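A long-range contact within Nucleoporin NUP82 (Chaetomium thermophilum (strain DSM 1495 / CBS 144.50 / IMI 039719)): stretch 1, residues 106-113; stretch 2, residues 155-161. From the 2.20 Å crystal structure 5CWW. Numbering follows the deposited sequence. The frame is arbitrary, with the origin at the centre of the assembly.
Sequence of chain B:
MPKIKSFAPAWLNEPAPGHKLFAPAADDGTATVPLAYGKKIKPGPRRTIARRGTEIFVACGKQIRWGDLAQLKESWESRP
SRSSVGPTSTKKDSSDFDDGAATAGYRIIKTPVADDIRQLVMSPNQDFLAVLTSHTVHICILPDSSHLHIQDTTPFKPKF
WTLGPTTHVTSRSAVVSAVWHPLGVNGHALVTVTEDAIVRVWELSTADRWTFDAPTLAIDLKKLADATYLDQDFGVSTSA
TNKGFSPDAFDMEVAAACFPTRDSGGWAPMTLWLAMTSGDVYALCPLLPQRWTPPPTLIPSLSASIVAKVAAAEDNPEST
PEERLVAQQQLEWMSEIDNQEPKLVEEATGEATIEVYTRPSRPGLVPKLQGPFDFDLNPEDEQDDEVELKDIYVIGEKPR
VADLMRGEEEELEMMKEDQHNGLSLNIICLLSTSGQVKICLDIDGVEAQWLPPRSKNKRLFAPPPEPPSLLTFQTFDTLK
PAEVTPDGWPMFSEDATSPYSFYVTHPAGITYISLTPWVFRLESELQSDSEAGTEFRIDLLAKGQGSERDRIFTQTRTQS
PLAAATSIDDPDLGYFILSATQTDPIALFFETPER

Stretch 1 (106-113) YRIIKTPV
Stretch 2 (155-161) PFKPKFW

Stretch 1 is a strand from Tyr106 to Lys110, followed by a loop through Val113. Stretch 2 runs as a loop from Pro155 and is strand at Phe160 and Trp161. The touching parts run in broadly the same direction, 36° apart. No hydrogen bond joins the two stretches. Their backbones stay too far apart for sheet pairing: CA of Ile109 lies 7.4 Å from CA of Pro158, and CA of Thr111 lies 7.4 Å from CA of Phe160. Side chains fill the gap, and the contact buries 369 Å² in total.

The strand of stretch 1 is extended, with phi/psi of -146/150 at Arg107, -100/139 at Ile108 and -118/98 at Ile109. Lys110 follows at -72/142, Thr111 at -123/162, and Pro112 turns the chain at -90/11. In stretch 2, phi/psi runs -117/98 at Phe156, -142/78 at Lys157, -56/130 at Pro158, -72/132 at Lys159 and -117/129 at Phe160. Phe156, Pro158 and Phe160 point toward stretch 1, while Lys157 points away.

Two phenylalanine rings are the main bumps. Phe156 has chi1 -175° (t) and chi2 65°. One face of its ring receives the guanidinium of Arg107, which lies flat on it with centres 4.4 Å apart and planes at 24°. CZ of Arg107 is 4.4 Å from the centroid of the Phe156 ring and 35° off the ring normal, so this cation-pi contact is off-centre. The arginine reaches this position with chi1 -88° (m), chi2 -71° (m), chi3 -150° (t) and chi4 168°. NH2 of Arg107 comes within 3.6 Å of CB of Phe156. Its NE is hydrogen-bonded elsewhere in the structure.

The edge of the Phe156 ring meets stretch 1 as well. CE2 of Phe156 is 3.4 Å from O of Ile108, so the weakly positive ring edge faces a carbonyl oxygen. CZ of Phe156 is 3.2 Å from CD1 of Ile109, a tight apolar contact.

Ile109 is the wedge between the bumps. Its CA-to-CB bond points sideways, but chi1 -44° (m) and chi2 -64° (m) bring its end nearer to stretch 2. CD1 of Ile109 also lies 4.0 Å from CG of Pro158, whose ring is C-gamma exo. On the other branch, CG2 of Ile109 meets the edge of the second ring, 3.7 Å from CZ of Phe160. Thus one isoleucine fills the hollow between two aromatic rings and a proline.

Phe160 has chi1 -79° (m) and chi2 81°. Pro112, C-gamma endo, covers one face of its ring. CD of Pro112 is 4.0 Å from the centroid of the Phe160 ring, 24° off the normal, and 3.7 Å from CG of Phe160. This is a CH-pi contact, favoured by the polarised C-H bonds beside the proline nitrogen. Thr111, chi1 76° (p), adds its methyl: CG2 of Thr111 is 3.6 Å from CZ of Phe160. A weak hydrogen bond, 3.5 Å from N of Val113 to OG1 of Thr111, spans the loop.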

# COMPACT_ATOMS: atom_id res chain seq x y z
N TYR B 106 -27.90 -19.73 1.72
CA TYR B 106 -27.73 -18.74 0.66
C TYR B 106 -28.59 -17.51 0.92
O TYR B 106 -29.78 -17.63 1.19
CB TYR B 106 -28.07 -19.34 -0.70
CG TYR B 106 -28.03 -18.33 -1.83
CD1 TYR B 106 -26.82 -17.78 -2.26
CD2 TYR B 106 -29.20 -17.91 -2.46
CE1 TYR B 106 -26.78 -16.85 -3.28
CE2 TYR B 106 -29.16 -16.98 -3.49
CZ TYR B 106 -27.95 -16.46 -3.89
OH TYR B 106 -27.91 -15.54 -4.91
N ARG B 107 -27.98 -16.34 0.82
CA ARG B 107 -28.68 -15.07 1.02
C ARG B 107 -28.10 -13.99 0.12
O ARG B 107 -26.91 -14.03 -0.20
CB ARG B 107 -28.60 -14.64 2.49
CG ARG B 107 -29.71 -15.18 3.38
CD ARG B 107 -31.05 -14.52 3.07
NE ARG B 107 -31.90 -14.45 4.25
CZ ARG B 107 -33.01 -13.73 4.33
NH1 ARG B 107 -33.42 -13.00 3.30
NH2 ARG B 107 -33.72 -13.72 5.45
N ILE B 108 -28.93 -13.04 -0.27
CA ILE B 108 -28.49 -11.92 -1.09
C ILE B 108 -28.28 -10.70 -0.19
O ILE B 108 -29.08 -10.45 0.72
CB ILE B 108 -29.50 -11.59 -2.22
CG1 ILE B 108 -28.77 -11.15 -3.49
CG2 ILE B 108 -30.53 -10.53 -1.79
CD1 ILE B 108 -28.16 -12.30 -4.25
N ILE B 109 -27.21 -9.96 -0.44
CA ILE B 109 -26.94 -8.71 0.27
C ILE B 109 -26.92 -7.55 -0.71
O ILE B 109 -25.91 -7.31 -1.38
CB ILE B 109 -25.59 -8.74 1.02
CG1 ILE B 109 -25.39 -10.06 1.77
CG2 ILE B 109 -25.49 -7.55 1.97
CD1 ILE B 109 -26.38 -10.30 2.87
N LYS B 110 -28.04 -6.84 -0.81
CA LYS B 110 -28.08 -5.63 -1.61
C LYS B 110 -27.27 -4.54 -0.91
O LYS B 110 -27.31 -4.43 0.32
CB LYS B 110 -29.52 -5.17 -1.85
CG LYS B 110 -30.16 -5.77 -3.09
CD LYS B 110 -29.52 -5.24 -4.37
CE LYS B 110 -30.21 -5.78 -5.61
NZ LYS B 110 -29.53 -5.32 -6.86
N THR B 111 -26.55 -3.75 -1.69
CA THR B 111 -25.67 -2.72 -1.15
C THR B 111 -26.05 -1.35 -1.71
O THR B 111 -26.76 -1.27 -2.72
CB THR B 111 -24.19 -3.00 -1.49
OG1 THR B 111 -23.95 -2.69 -2.86
CG2 THR B 111 -23.85 -4.47 -1.24
N PRO B 112 -25.60 -0.28 -1.06
CA PRO B 112 -25.89 1.08 -1.53
C PRO B 112 -24.84 1.64 -2.50
O PRO B 112 -24.87 2.83 -2.79
CB PRO B 112 -25.90 1.89 -0.23
CG PRO B 112 -24.88 1.21 0.62
CD PRO B 112 -24.96 -0.26 0.27
N VAL B 113 -23.93 0.80 -2.99
CA VAL B 113 -22.88 1.28 -3.89
C VAL B 113 -23.48 1.79 -5.19
O VAL B 113 -24.58 1.38 -5.58
CB VAL B 113 -21.84 0.18 -4.20
CG1 VAL B 113 -21.14 -0.27 -2.91
CG2 VAL B 113 -22.49 -1.00 -4.94
N PRO B 155 -36.68 -9.78 9.81
CA PRO B 155 -36.25 -8.94 8.69
C PRO B 155 -34.73 -8.95 8.49
O PRO B 155 -33.98 -8.95 9.46
CB PRO B 155 -36.74 -7.54 9.08
CG PRO B 155 -36.88 -7.59 10.56
CD PRO B 155 -37.31 -8.98 10.88
N PHE B 156 -34.31 -8.95 7.23
CA PHE B 156 -32.90 -9.06 6.88
C PHE B 156 -32.41 -7.81 6.16
O PHE B 156 -32.62 -7.65 4.96
CB PHE B 156 -32.68 -10.29 6.00
CG PHE B 156 -31.24 -10.56 5.69
CD1 PHE B 156 -30.34 -10.90 6.69
CD2 PHE B 156 -30.77 -10.49 4.39
CE1 PHE B 156 -29.02 -11.15 6.40
CE2 PHE B 156 -29.45 -10.73 4.09
CZ PHE B 156 -28.57 -11.06 5.10
N LYS B 157 -31.77 -6.92 6.92
CA LYS B 157 -31.27 -5.65 6.38
C LYS B 157 -29.92 -5.28 7.00
O LYS B 157 -29.85 -4.45 7.90
CB LYS B 157 -32.29 -4.53 6.61
CG LYS B 157 -32.83 -4.43 8.03
CD LYS B 157 -33.99 -3.43 8.12
CE LYS B 157 -35.28 -4.01 7.56
NZ LYS B 157 -36.42 -3.06 7.68
N PRO B 158 -28.84 -5.92 6.52
CA PRO B 158 -27.49 -5.65 7.02
C PRO B 158 -27.10 -4.18 6.90
O PRO B 158 -27.26 -3.58 5.84
CB PRO B 158 -26.60 -6.52 6.12
CG PRO B 158 -27.49 -7.60 5.64
CD PRO B 158 -28.84 -6.98 5.49
N LYS B 159 -26.60 -3.61 7.99
CA LYS B 159 -26.23 -2.20 8.03
C LYS B 159 -24.97 -1.93 7.22
O LYS B 159 -23.97 -2.64 7.34
CB LYS B 159 -26.03 -1.74 9.48
CG LYS B 159 -25.62 -0.28 9.64
CD LYS B 159 -26.68 0.66 9.09
CE LYS B 159 -26.30 2.12 9.31
NZ LYS B 159 -27.30 3.04 8.71
N PHE B 160 -25.03 -0.90 6.39
CA PHE B 160 -23.88 -0.42 5.63
C PHE B 160 -23.54 1.00 6.06
O PHE B 160 -24.42 1.87 6.10
CB PHE B 160 -24.16 -0.44 4.12
CG PHE B 160 -24.04 -1.80 3.50
CD1 PHE B 160 -25.07 -2.72 3.59
CD2 PHE B 160 -22.89 -2.16 2.81
CE1 PHE B 160 -24.96 -3.97 3.01
CE2 PHE B 160 -22.77 -3.41 2.23
CZ PHE B 160 -23.80 -4.31 2.33
N TRP B 161 -22.27 1.23 6.38
CA TRP B 161 -21.79 2.56 6.75
C TRP B 161 -20.93 3.14 5.65
O TRP B 161 -20.01 2.48 5.16
CB TRP B 161 -20.98 2.51 8.05
CG TRP B 161 -21.78 2.20 9.27
CD1 TRP B 161 -22.20 0.97 9.70
CD2 TRP B 161 -22.24 3.14 10.25
NE1 TRP B 161 -22.90 1.09 10.88
CE2 TRP B 161 -22.94 2.42 11.23
CE3 TRP B 161 -22.14 4.53 10.38
CZ2 TRP B 161 -23.53 3.03 12.34
CZ3 TRP B 161 -22.72 5.14 11.48
CH2 TRP B 161 -23.41 4.39 12.44